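Local coordinates for aspartyl-tRNA synthetase 2 (Thermus thermophilus, PDB 1N9W), which attaches L-aspartate to both tRNA(Asp) and tRNA(Asn), first activating the amino acid with ATP to form Asp-AMP, at residues Pro53-Val66 with Val77-Pro91. Numbering follows the deposited sequence.
Sequences PLPESALRVRGLVV and VQAKEVEVLSPALEP
The guanidinium of Arg62 carries Lys80 CB over one face and Glu81 OE1 at its edge, 2.8 Å from Arg62 NE. The carboxylate stands 84° to the guanidinium; NE uses the anti lone pair of Glu81 OE1, whereas Arg62 NH2 meets the same oxygen from above the carboxylate plane. A bend at chi3 (65°) turns the Arg62 chain so that NE and NH2 both face Glu81. The Arg60 guanidinium has Glu81 at its edge through a long salt bridge, while Glu83 OE2 approaches obliquely, 3.0 Å from Arg60 NH1; Glu17 takes Arg60 NE. A methionine in place of Arg62 would probably cost Glu81 OE1 both short bonds, leaving the long bridge to Arg60 NH2 as its charged contact across these two segments.

Beneath this salt-bridge network the backbones pair antiparallel, interrupted by two classic bulges. Arg62 O accepts from Lys80 N and Glu81 N, and Ala58 O likewise receives Leu85 N and Ser86 N. On the other sheet face, Val61 CG1 packs against Ala79 CB at 4.0 Å, and Leu59 CD2 lies beside Val84 CG1. Past the strands, Ser57 OG donates to Leu54 O and accepts from Ala88 N at 2.7 Å, tying the type II turn of 54-57 to the outgoing chain; one water links Leu54 N with Ala88 O.

The pairing belongs to the OB-fold nucleic acid binding domain; Gln78 NE2 hydrogen-bonds Glu76, a tRNA-interacting residue, placing this hairpin end beside the tRNA-contacting surface. Strand 58-67 is flanked on its second edge by strand 15-28, Val61 and Ala79 reach Val45 of strand 41-47, and Ser86 OG bonds Met384 O of the second subunit.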
# COMPACT_ATOMS: atom_id res chain seq x y z
N PRO B 53 -29.35 -25.61 3.53
CA PRO B 53 -28.58 -25.49 2.30
C PRO B 53 -27.22 -26.15 2.53
O PRO B 53 -26.92 -26.54 3.66
CB PRO B 53 -28.46 -23.98 2.12
CG PRO B 53 -28.29 -23.51 3.54
CD PRO B 53 -29.31 -24.36 4.31
N LEU B 54 -26.40 -26.28 1.49
CA LEU B 54 -25.09 -26.91 1.63
C LEU B 54 -24.07 -26.02 2.34
O LEU B 54 -24.28 -24.82 2.49
CB LEU B 54 -24.53 -27.30 0.24
CG LEU B 54 -25.16 -28.49 -0.49
CD1 LEU B 54 -24.64 -28.60 -1.95
CD2 LEU B 54 -24.85 -29.77 0.28
N PRO B 55 -22.97 -26.62 2.81
CA PRO B 55 -21.93 -25.85 3.50
C PRO B 55 -21.37 -24.82 2.51
O PRO B 55 -21.38 -25.04 1.29
CB PRO B 55 -20.89 -26.91 3.87
CG PRO B 55 -21.73 -28.13 4.08
CD PRO B 55 -22.73 -28.07 2.95
N GLU B 56 -20.90 -23.70 3.05
CA GLU B 56 -20.35 -22.59 2.29
C GLU B 56 -21.41 -21.72 1.61
O GLU B 56 -21.10 -20.92 0.73
CB GLU B 56 -19.29 -23.06 1.27
CG GLU B 56 -17.94 -23.44 1.89
CD GLU B 56 -17.43 -22.42 2.92
OE1 GLU B 56 -17.46 -21.20 2.64
OE2 GLU B 56 -17.00 -22.85 4.01
N SER B 57 -22.67 -21.89 2.00
CA SER B 57 -23.73 -21.06 1.44
C SER B 57 -23.63 -19.75 2.21
O SER B 57 -23.26 -19.75 3.40
CB SER B 57 -25.11 -21.68 1.66
OG SER B 57 -25.39 -22.68 0.70
N ALA B 58 -23.94 -18.63 1.56
CA ALA B 58 -23.91 -17.34 2.23
C ALA B 58 -25.26 -17.19 2.92
O ALA B 58 -26.30 -17.41 2.30
CB ALA B 58 -23.69 -16.22 1.21
N LEU B 59 -25.23 -16.80 4.19
CA LEU B 59 -26.46 -16.67 4.96
C LEU B 59 -26.63 -15.39 5.75
O LEU B 59 -25.68 -14.65 6.03
CB LEU B 59 -26.55 -17.81 5.98
CG LEU B 59 -26.32 -19.26 5.64
CD1 LEU B 59 -26.37 -20.04 6.93
CD2 LEU B 59 -27.36 -19.76 4.66
N ARG B 60 -27.88 -15.16 6.14
CA ARG B 60 -28.22 -14.05 6.99
C ARG B 60 -29.00 -14.73 8.10
O ARG B 60 -29.87 -15.56 7.83
CB ARG B 60 -29.11 -13.04 6.26
CG ARG B 60 -29.71 -12.00 7.16
CD ARG B 60 -30.37 -10.89 6.37
NE ARG B 60 -31.36 -10.23 7.19
CZ ARG B 60 -32.56 -10.74 7.47
NH1 ARG B 60 -32.92 -11.92 6.99
NH2 ARG B 60 -33.39 -10.08 8.27
N VAL B 61 -28.65 -14.44 9.35
CA VAL B 61 -29.34 -15.03 10.50
C VAL B 61 -29.80 -13.98 11.50
O VAL B 61 -29.02 -13.10 11.91
CB VAL B 61 -28.45 -16.04 11.28
CG1 VAL B 61 -29.18 -16.47 12.56
CG2 VAL B 61 -28.13 -17.27 10.41
N ARG B 62 -31.06 -14.07 11.89
CA ARG B 62 -31.64 -13.16 12.88
C ARG B 62 -32.00 -14.02 14.09
O ARG B 62 -32.71 -15.02 13.96
CB ARG B 62 -32.89 -12.48 12.32
CG ARG B 62 -33.67 -11.67 13.34
CD ARG B 62 -34.81 -10.88 12.69
NE ARG B 62 -35.85 -11.74 12.10
CZ ARG B 62 -36.90 -12.22 12.76
NH1 ARG B 62 -37.06 -11.95 14.05
NH2 ARG B 62 -37.78 -12.97 12.13
N GLY B 63 -31.51 -13.64 15.26
CA GLY B 63 -31.81 -14.42 16.45
C GLY B 63 -31.33 -13.89 17.78
O GLY B 63 -30.68 -12.85 17.86
N LEU B 64 -31.65 -14.65 18.83
CA LEU B 64 -31.31 -14.30 20.21
C LEU B 64 -29.96 -14.84 20.68
O LEU B 64 -29.69 -16.03 20.56
CB LEU B 64 -32.41 -14.83 21.14
CG LEU B 64 -32.27 -14.59 22.64
CD1 LEU B 64 -32.57 -13.12 22.93
CD2 LEU B 64 -33.23 -15.50 23.42
N VAL B 65 -29.13 -13.95 21.22
CA VAL B 65 -27.82 -14.34 21.74
C VAL B 65 -28.01 -14.97 23.11
O VAL B 65 -28.51 -14.33 24.05
CB VAL B 65 -26.86 -13.12 21.85
CG1 VAL B 65 -25.47 -13.56 22.34
CG2 VAL B 65 -26.74 -12.43 20.48
N VAL B 66 -27.63 -16.24 23.23
CA VAL B 66 -27.76 -16.99 24.47
C VAL B 66 -26.42 -17.56 24.92
O VAL B 66 -25.63 -18.05 24.12
CB VAL B 66 -28.78 -18.13 24.28
CG1 VAL B 66 -28.87 -18.98 25.55
CG2 VAL B 66 -30.15 -17.54 23.95
N VAL B 77 -26.49 -18.47 19.06
CA VAL B 77 -27.58 -17.63 18.58
C VAL B 77 -28.75 -18.54 18.24
O VAL B 77 -28.64 -19.42 17.38
CB VAL B 77 -27.21 -16.82 17.32
CG1 VAL B 77 -28.45 -16.10 16.80
CG2 VAL B 77 -26.13 -15.80 17.63
N GLN B 78 -29.88 -18.35 18.91
CA GLN B 78 -31.06 -19.14 18.63
C GLN B 78 -31.81 -18.40 17.52
O GLN B 78 -32.40 -17.34 17.74
CB GLN B 78 -31.89 -19.30 19.92
CG GLN B 78 -31.50 -20.56 20.76
CD GLN B 78 -31.70 -20.43 22.28
OE1 GLN B 78 -32.77 -20.03 22.74
NE2 GLN B 78 -30.67 -20.77 23.05
N ALA B 79 -31.75 -18.95 16.31
CA ALA B 79 -32.36 -18.34 15.13
C ALA B 79 -33.88 -18.19 15.13
O ALA B 79 -34.62 -19.13 15.42
CB ALA B 79 -31.92 -19.09 13.88
N LYS B 80 -34.33 -16.99 14.78
CA LYS B 80 -35.74 -16.70 14.67
C LYS B 80 -36.01 -16.75 13.16
O LYS B 80 -37.13 -17.00 12.70
CB LYS B 80 -36.05 -15.29 15.20
CG LYS B 80 -35.33 -14.93 16.49
CD LYS B 80 -36.00 -15.52 17.73
CE LYS B 80 -37.28 -14.78 18.07
NZ LYS B 80 -37.90 -15.32 19.31
N GLU B 81 -34.95 -16.52 12.39
CA GLU B 81 -35.06 -16.52 10.94
C GLU B 81 -33.72 -16.84 10.28
O GLU B 81 -32.67 -16.38 10.73
CB GLU B 81 -35.58 -15.14 10.49
CG GLU B 81 -35.45 -14.84 9.00
CD GLU B 81 -36.11 -13.51 8.62
OE1 GLU B 81 -36.12 -12.58 9.45
OE2 GLU B 81 -36.59 -13.39 7.47
N VAL B 82 -33.76 -17.64 9.23
CA VAL B 82 -32.56 -17.98 8.50
C VAL B 82 -32.85 -17.76 7.02
O VAL B 82 -33.79 -18.34 6.47
CB VAL B 82 -32.13 -19.46 8.77
CG1 VAL B 82 -30.90 -19.82 7.96
CG2 VAL B 82 -31.83 -19.64 10.26
N GLU B 83 -32.08 -16.87 6.39
CA GLU B 83 -32.24 -16.55 4.97
C GLU B 83 -30.95 -16.95 4.24
O GLU B 83 -29.85 -16.58 4.66
CB GLU B 83 -32.49 -15.04 4.77
CG GLU B 83 -32.59 -14.63 3.29
CD GLU B 83 -32.78 -13.12 3.05
OE1 GLU B 83 -32.95 -12.73 1.87
OE2 GLU B 83 -32.76 -12.33 4.01
N VAL B 84 -31.10 -17.72 3.17
CA VAL B 84 -29.96 -18.14 2.38
C VAL B 84 -29.77 -17.08 1.31
O VAL B 84 -30.61 -16.94 0.43
CB VAL B 84 -30.21 -19.52 1.72
CG1 VAL B 84 -28.93 -20.06 1.10
CG2 VAL B 84 -30.76 -20.48 2.75
N LEU B 85 -28.68 -16.32 1.40
CA LEU B 85 -28.39 -15.26 0.45
C LEU B 85 -27.82 -15.80 -0.86
O LEU B 85 -28.04 -15.24 -1.93
CB LEU B 85 -27.40 -14.27 1.07
CG LEU B 85 -27.87 -13.67 2.40
CD1 LEU B 85 -26.74 -12.87 3.05
CD2 LEU B 85 -29.09 -12.78 2.13
N SER B 86 -27.09 -16.90 -0.75
CA SER B 86 -26.47 -17.52 -1.92
C SER B 86 -26.12 -18.96 -1.59
O SER B 86 -25.10 -19.23 -0.96
CB SER B 86 -25.20 -16.75 -2.29
OG SER B 86 -24.57 -17.32 -3.41
N PRO B 87 -26.97 -19.90 -2.02
CA PRO B 87 -26.74 -21.33 -1.77
C PRO B 87 -25.58 -21.91 -2.57
O PRO B 87 -25.42 -21.62 -3.76
CB PRO B 87 -28.07 -21.97 -2.14
CG PRO B 87 -28.58 -21.08 -3.24
CD PRO B 87 -28.26 -19.69 -2.72
N ALA B 88 -24.77 -22.72 -1.92
CA ALA B 88 -23.66 -23.36 -2.61
C ALA B 88 -24.32 -24.46 -3.45
O ALA B 88 -25.34 -25.00 -3.05
CB ALA B 88 -22.68 -23.94 -1.62
N LEU B 89 -23.74 -24.79 -4.60
CA LEU B 89 -24.35 -25.81 -5.46
C LEU B 89 -23.73 -27.19 -5.32
O LEU B 89 -24.39 -28.20 -5.58
CB LEU B 89 -24.28 -25.38 -6.93
CG LEU B 89 -25.00 -24.09 -7.35
CD1 LEU B 89 -24.90 -23.90 -8.86
CD2 LEU B 89 -26.47 -24.17 -6.94
N GLU B 90 -22.46 -27.25 -4.94
CA GLU B 90 -21.77 -28.52 -4.81
C GLU B 90 -21.03 -28.64 -3.48
O GLU B 90 -20.67 -27.63 -2.86
CB GLU B 90 -20.74 -28.69 -5.93
CG GLU B 90 -21.27 -28.59 -7.37
CD GLU B 90 -22.15 -29.76 -7.77
OE1 GLU B 90 -21.78 -30.92 -7.47
OE2 GLU B 90 -23.21 -29.52 -8.40
N PRO B 91 -20.81 -29.88 -3.02
CA PRO B 91 -20.10 -30.09 -1.76
C PRO B 91 -18.67 -29.62 -1.96
O PRO B 91 -18.11 -29.76 -3.04
CB PRO B 91 -20.19 -31.60 -1.57
CG PRO B 91 -21.51 -31.94 -2.22
CD PRO B 91 -21.43 -31.13 -3.49
O HOH W 1 -27.17 -25.26 -1.05
O HOH W 2 -20.73 -27.49 0.02